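Local coordinates for protein botulinum neurotoxin type C1 (Clostridium botulinum, PDB 3R4S) that probably attaches to nerve cells by binding two gangliosides through its receptor-binding domain, as the first step of neurotoxin entry, at residues 304-310 with 354-360; 318-324 with 340-346. All coordinates share one frame; numbering follows the deposited sequence.

Interaction 1: 304-310 with 354-360. With SIA (N-acetyl-alpha-neuraminic acid), chain D.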
# COMPACT_ATOMS: atom_id res chain seq x y z
N GLY A 304 16.05 3.01 -0.25
CA GLY A 304 16.52 3.60 0.99
C GLY A 304 18.01 3.84 0.93
O GLY A 304 18.76 2.98 0.48
N GLY A 305 18.45 5.01 1.37
CA GLY A 305 19.85 5.36 1.29
C GLY A 305 20.21 6.15 0.04
O GLY A 305 21.30 6.72 -0.05
N ASP A 306 19.30 6.18 -0.94
CA ASP A 306 19.53 6.96 -2.16
C ASP A 306 19.65 8.45 -1.81
O ASP A 306 18.98 8.93 -0.90
CB ASP A 306 18.40 6.74 -3.17
CG ASP A 306 18.55 5.43 -3.94
OD1 ASP A 306 19.49 4.67 -3.62
OD2 ASP A 306 17.73 5.17 -4.86
N ILE A 307 20.53 9.15 -2.52
CA ILE A 307 20.69 10.60 -2.40
C ILE A 307 19.94 11.21 -3.57
O ILE A 307 20.06 10.73 -4.70
CB ILE A 307 22.17 11.02 -2.51
CG1 ILE A 307 23.05 10.20 -1.56
CG2 ILE A 307 22.32 12.54 -2.25
CD1 ILE A 307 22.64 10.27 -0.13
N LEU A 308 19.17 12.26 -3.32
CA LEU A 308 18.26 12.74 -4.34
C LEU A 308 17.86 14.19 -4.08
O LEU A 308 18.27 14.79 -3.08
CB LEU A 308 17.03 11.81 -4.42
CG LEU A 308 16.30 11.51 -3.10
CD1 LEU A 308 15.48 12.72 -2.66
CD2 LEU A 308 15.39 10.28 -3.19
N TYR A 309 17.08 14.76 -4.99
CA TYR A 309 16.51 16.09 -4.77
C TYR A 309 15.14 16.11 -5.42
O TYR A 309 14.75 15.16 -6.09
CB TYR A 309 17.42 17.20 -5.33
CG TYR A 309 17.60 17.15 -6.84
CD1 TYR A 309 16.77 17.88 -7.68
CD2 TYR A 309 18.61 16.39 -7.42
CE1 TYR A 309 16.94 17.85 -9.07
CE2 TYR A 309 18.79 16.35 -8.80
CZ TYR A 309 17.96 17.08 -9.62
OH TYR A 309 18.13 17.04 -11.00
N PHE A 310 14.39 17.19 -5.22
CA PHE A 310 13.02 17.27 -5.72
C PHE A 310 12.81 18.48 -6.64
O PHE A 310 13.23 19.59 -6.31
CB PHE A 310 12.04 17.37 -4.54
CG PHE A 310 12.12 16.21 -3.57
CD1 PHE A 310 11.41 15.03 -3.80
CD2 PHE A 310 12.89 16.30 -2.41
CE1 PHE A 310 11.48 13.96 -2.90
CE2 PHE A 310 12.96 15.25 -1.50
CZ PHE A 310 12.26 14.07 -1.75
N ILE A 354 19.74 21.62 -1.77
CA ILE A 354 18.61 20.87 -2.33
C ILE A 354 18.73 19.36 -2.10
O ILE A 354 17.83 18.60 -2.47
CB ILE A 354 18.42 21.09 -3.83
CG1 ILE A 354 19.49 20.32 -4.62
CG2 ILE A 354 18.38 22.59 -4.17
CD1 ILE A 354 19.24 20.29 -6.10
N ILE A 355 19.83 18.93 -1.49
CA ILE A 355 20.15 17.50 -1.40
C ILE A 355 19.51 16.79 -0.20
O ILE A 355 19.64 17.25 0.94
CB ILE A 355 21.68 17.26 -1.43
CG1 ILE A 355 22.29 17.90 -2.68
CG2 ILE A 355 21.99 15.76 -1.38
CD1 ILE A 355 23.80 17.74 -2.75
N PHE A 356 18.82 15.69 -0.47
CA PHE A 356 18.19 14.88 0.58
C PHE A 356 18.53 13.39 0.45
O PHE A 356 19.01 12.93 -0.61
CB PHE A 356 16.67 15.07 0.57
CG PHE A 356 16.23 16.47 0.90
CD1 PHE A 356 16.03 16.85 2.22
CD2 PHE A 356 16.05 17.42 -0.11
CE1 PHE A 356 15.65 18.15 2.54
CE2 PHE A 356 15.67 18.71 0.20
CZ PHE A 356 15.46 19.08 1.52
N GLN A 357 18.32 12.65 1.54
CA GLN A 357 18.46 11.19 1.52
C GLN A 357 17.16 10.57 2.00
O GLN A 357 16.59 11.02 3.00
CB GLN A 357 19.61 10.73 2.42
CG GLN A 357 19.83 9.21 2.40
CD GLN A 357 21.05 8.76 3.21
OE1 GLN A 357 21.10 8.94 4.42
NE2 GLN A 357 22.03 8.15 2.53
N ILE A 358 16.69 9.55 1.29
CA ILE A 358 15.40 8.93 1.60
C ILE A 358 15.53 7.57 2.29
O ILE A 358 16.51 6.86 2.09
CB ILE A 358 14.50 8.81 0.34
CG1 ILE A 358 13.04 8.61 0.75
CG2 ILE A 358 15.00 7.69 -0.59
CD1 ILE A 358 12.04 8.96 -0.35
N GLN A 359 14.55 7.24 3.13
CA GLN A 359 14.45 5.92 3.76
C GLN A 359 12.97 5.53 3.75
O GLN A 359 12.11 6.38 3.96
CB GLN A 359 14.96 5.94 5.20
CG GLN A 359 16.44 6.34 5.35
CD GLN A 359 17.38 5.25 4.85
OE1 GLN A 359 16.94 4.17 4.50
NE2 GLN A 359 18.68 5.55 4.80
N PRO A 360 12.68 4.24 3.52
CA PRO A 360 11.29 3.77 3.54
C PRO A 360 10.75 3.84 4.95
O PRO A 360 11.52 3.70 5.90
CB PRO A 360 11.41 2.30 3.10
CG PRO A 360 12.79 1.89 3.53
CD PRO A 360 13.64 3.13 3.32
C1 SIA D . 16.34 18.39 -13.64
C2 SIA D . 17.71 18.36 -14.27
C3 SIA D . 17.67 18.83 -15.73
C4 SIA D . 17.55 20.34 -15.88
C5 SIA D . 18.55 21.04 -14.99
C6 SIA D . 18.35 20.56 -13.55
C7 SIA D . 19.27 21.26 -12.55
C8 SIA D . 19.02 20.70 -11.14
C9 SIA D . 19.72 21.56 -10.09
C10 SIA D . 19.01 23.38 -15.39
C11 SIA D . 18.50 24.80 -15.36
N5 SIA D . 18.15 22.44 -15.00
O1A SIA D . 16.27 18.44 -12.38
O1B SIA D . 15.32 18.33 -14.37
O2 SIA D . 18.18 17.01 -14.23
O4 SIA D . 17.81 20.70 -17.24
O6 SIA D . 18.60 19.16 -13.48
O7 SIA D . 20.63 21.01 -12.90
O8 SIA D . 17.61 20.64 -10.87
O9 SIA D . 18.97 22.77 -9.97
O10 SIA D . 20.15 23.11 -15.73
O HOH W 1 15.29 19.14 -3.40
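Leu308 and Phe356 are the hydrogen-bonded pair of an antiparallel contact between strands 307-314 and 356-362, inside the beta-trefoil half of the receptor-binding region. It is a worked example of how a buried strand pair can hold out a ligand-binding side chain. Leu308 N donates to Phe356 O at 2.8 Å, and Phe356 N returns a bond to Leu308 O at 2.8 Å. Farther along, Ile358 gives its N-H to Asp306 O and takes that of Gly305 on its own carbonyl. The axes of the short strand segments are turned 108° from one another, far from the 180° of a flat antiparallel pair, and beyond the paired residues a water bridges Phe310 N and Ile354 O.

Apolar side chains pack on both sides of the pair. Leu308 CD2 rests 3.7 Å from Ile358 CG2, and Ile307 CG2 and Ile355 CG2 press together at 3.4 Å, closer than usual for carbons. Gln357 shares a face with Ile307, and its extended chain lets NE2 donate a hydrogen bond to Gly305 O at 3.0 Å, from above the carbonyl plane, 40° out of it.

Tyr309 runs alongside Ile354, whose CD1 sits 3.6 Å from Tyr309 CG. With chi1 at 64°, CG lies between the backbone N and carbonyl carbon, and the ring reaches outward to the bound sialic acid. Its OH donates to carboxylate oxygen O1A of the sugar at 2.7 Å, with O1A in the ring plane. Apolar support at the root of Tyr309 and a hydroxyl donor at its end would thus fit it to hold an anionic sugar.

Interaction 2: 318-324 with 340-346. With SIA (N-acetyl-alpha-neuraminic acid), chain D.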
# COMPACT_ATOMS: atom_id res chain seq x y z
N ALA A 318 10.60 25.63 -13.68
CA ALA A 318 10.98 24.48 -12.86
C ALA A 318 11.88 24.88 -11.70
O ALA A 318 12.92 25.52 -11.90
CB ALA A 318 11.65 23.40 -13.72
N TYR A 319 11.47 24.52 -10.49
CA TYR A 319 12.23 24.81 -9.28
C TYR A 319 12.80 23.55 -8.61
O TYR A 319 12.44 22.44 -8.97
CB TYR A 319 11.33 25.50 -8.26
CG TYR A 319 10.66 26.77 -8.72
CD1 TYR A 319 11.23 28.01 -8.45
CD2 TYR A 319 9.46 26.74 -9.41
CE1 TYR A 319 10.61 29.19 -8.86
CE2 TYR A 319 8.84 27.90 -9.82
CZ TYR A 319 9.42 29.12 -9.55
OH TYR A 319 8.80 30.28 -9.96
N ASN A 320 13.69 23.76 -7.65
CA ASN A 320 14.10 22.71 -6.71
C ASN A 320 13.51 23.06 -5.36
O ASN A 320 13.49 24.23 -4.97
CB ASN A 320 15.62 22.68 -6.54
CG ASN A 320 16.36 22.35 -7.82
OD1 ASN A 320 17.35 23.01 -8.16
ND2 ASN A 320 15.91 21.32 -8.53
N LEU A 321 13.07 22.05 -4.62
CA LEU A 321 12.84 22.26 -3.20
C LEU A 321 14.21 22.48 -2.58
O LEU A 321 15.20 21.89 -3.03
CB LEU A 321 12.16 21.04 -2.57
CG LEU A 321 10.63 20.96 -2.64
CD1 LEU A 321 10.15 20.91 -4.09
CD2 LEU A 321 10.14 19.76 -1.86
N PHE A 322 14.29 23.34 -1.58
CA PHE A 322 15.57 23.57 -0.92
C PHE A 322 15.38 23.98 0.52
O PHE A 322 14.33 24.52 0.89
CB PHE A 322 16.43 24.60 -1.68
CG PHE A 322 16.09 26.06 -1.38
CD1 PHE A 322 14.88 26.60 -1.78
CD2 PHE A 322 17.00 26.88 -0.73
CE1 PHE A 322 14.56 27.93 -1.51
CE2 PHE A 322 16.71 28.21 -0.47
CZ PHE A 322 15.49 28.74 -0.86
N MET A 323 16.38 23.70 1.34
CA MET A 323 16.32 24.11 2.73
C MET A 323 16.79 25.55 2.82
O MET A 323 17.95 25.86 2.53
CB MET A 323 17.20 23.21 3.60
CG MET A 323 16.96 23.43 5.08
SD MET A 323 18.12 22.56 6.15
CE MET A 323 19.66 23.40 5.78
N LYS A 324 15.89 26.44 3.21
CA LYS A 324 16.23 27.85 3.36
C LYS A 324 17.10 28.01 4.59
O LYS A 324 17.17 27.13 5.43
CB LYS A 324 14.98 28.69 3.57
CG LYS A 324 14.11 28.95 2.36
CD LYS A 324 13.08 30.01 2.76
CE LYS A 324 12.04 30.30 1.70
NZ LYS A 324 10.91 31.06 2.33
N ALA A 340 12.68 26.41 6.95
CA ALA A 340 11.63 26.18 5.97
C ALA A 340 12.21 25.49 4.74
O ALA A 340 13.36 25.73 4.37
CB ALA A 340 10.96 27.52 5.59
N ILE A 341 11.40 24.63 4.12
CA ILE A 341 11.70 24.15 2.78
C ILE A 341 10.93 25.01 1.79
O ILE A 341 9.72 25.18 1.90
CB ILE A 341 11.32 22.67 2.59
CG1 ILE A 341 12.18 21.78 3.51
CG2 ILE A 341 11.49 22.27 1.13
CD1 ILE A 341 11.78 20.30 3.54
N GLY A 342 11.64 25.60 0.84
CA GLY A 342 11.00 26.45 -0.14
C GLY A 342 11.44 26.07 -1.53
O GLY A 342 11.92 24.95 -1.75
N LEU A 343 11.25 26.98 -2.48
CA LEU A 343 11.57 26.70 -3.87
C LEU A 343 12.57 27.71 -4.44
O LEU A 343 12.44 28.91 -4.24
CB LEU A 343 10.30 26.69 -4.72
CG LEU A 343 9.19 25.74 -4.27
CD1 LEU A 343 7.84 26.19 -4.80
CD2 LEU A 343 9.50 24.31 -4.72
N ARG A 344 13.56 27.19 -5.16
CA ARG A 344 14.57 28.03 -5.80
C ARG A 344 14.76 27.60 -7.25
O ARG A 344 14.59 26.43 -7.60
CB ARG A 344 15.90 27.94 -5.06
CG ARG A 344 16.50 26.54 -5.09
CD ARG A 344 17.92 26.53 -4.55
NE ARG A 344 18.82 27.30 -5.39
CZ ARG A 344 20.13 27.41 -5.18
NH1 ARG A 344 20.69 26.80 -4.13
NH2 ARG A 344 20.89 28.12 -6.00
N GLU A 345 15.14 28.56 -8.08
CA GLU A 345 15.38 28.30 -9.49
C GLU A 345 16.49 27.28 -9.65
O GLU A 345 17.49 27.32 -8.93
CB GLU A 345 15.77 29.59 -10.21
CG GLU A 345 14.62 30.56 -10.39
CD GLU A 345 15.04 31.81 -11.14
OE1 GLU A 345 15.89 31.69 -12.05
OE2 GLU A 345 14.54 32.90 -10.80
N GLN A 346 16.30 26.37 -10.60
CA GLN A 346 17.31 25.37 -10.90
C GLN A 346 18.59 26.02 -11.39
O GLN A 346 18.55 27.10 -11.97
CB GLN A 346 16.79 24.39 -11.95
CG GLN A 346 15.59 23.59 -11.50
CD GLN A 346 15.18 22.55 -12.51
OE1 GLN A 346 15.66 22.55 -13.64
NE2 GLN A 346 14.27 21.66 -12.12
C1 SIA D . 16.34 18.39 -13.64
C2 SIA D . 17.71 18.36 -14.27
C3 SIA D . 17.67 18.83 -15.73
C4 SIA D . 17.55 20.34 -15.88
C5 SIA D . 18.55 21.04 -14.99
C6 SIA D . 18.35 20.56 -13.55
C7 SIA D . 19.27 21.26 -12.55
C8 SIA D . 19.02 20.70 -11.14
C9 SIA D . 19.72 21.56 -10.09
C10 SIA D . 19.01 23.38 -15.39
C11 SIA D . 18.50 24.80 -15.36
N5 SIA D . 18.15 22.44 -15.00
O1A SIA D . 16.27 18.44 -12.38
O1B SIA D . 15.32 18.33 -14.37
O2 SIA D . 18.18 17.01 -14.23
O4 SIA D . 17.81 20.70 -17.24
O6 SIA D . 18.60 19.16 -13.48
O7 SIA D . 20.63 21.01 -12.90
O8 SIA D . 17.61 20.64 -10.87
O9 SIA D . 18.97 22.77 -9.97
O10 SIA D . 20.15 23.11 -15.73
O HOH W 2 19.00 25.11 -7.20
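Ala318 and Gln346 meet where strand 317-323 pairs antiparallel with 338-345, and Gln346 illustrates how one side chain can serve both the sheet and a ligand. Its CB lies 3.4 Å from O9 of the sialic acid. CG comes next, 3.3 Å from Ala318 O, and the chain continues extended (chi2 -175°) along the sugar, CD lying 3.5 Å from its O8. At the end the amide divides: OE1 accepts the N-H of the sugar N5 at 2.8 Å, while NE2 packs on Ala318 CB at 3.5 Å.

Asn320 adds to the polar grip, which Tyr309 and Thr347 O share, its ND2 donating to the sugar O8 at 3.0 Å in a nearly straight bond. OD1 accepts from O9, though that bond is modelled too short for its length to be trusted.

Farther from the sugar, Arg344 lays its CB over one face of the Phe322 ring, 4.0 Å from the centroid, in a CH-pi contact; its NH1 bonds Asn353. Leu321 and Leu343 point the same way on the other face of the sheet. The strand register sets Asn320 directly, and Gln346 just past the last bridged pair, so that their amides face the sugar's O8, O9 and N5, consistent with a site shaped largely by the sheet.

Both contacts belong to the same antiparallel sheet of the beta-trefoil, their centres about 15 Å apart. Along the chain they are nested: 318-324 and 340-346 fall within the loop that 304-310 and 354-360 close. Strands 307-314 and 317-323 follow one another and pair side by side, with a probable hydrogen bond from Leu321 N to Phe310 O, at 3.0 Å, joining interaction 1 to interaction 2. Ile354 also packs on Asn320. The two contacts meet at one sialic acid, each furnishing part of its pocket, while Tyr319 of interaction 2 belongs to the second sialic acid pocket, consistent with a toxin that engages two gangliosides.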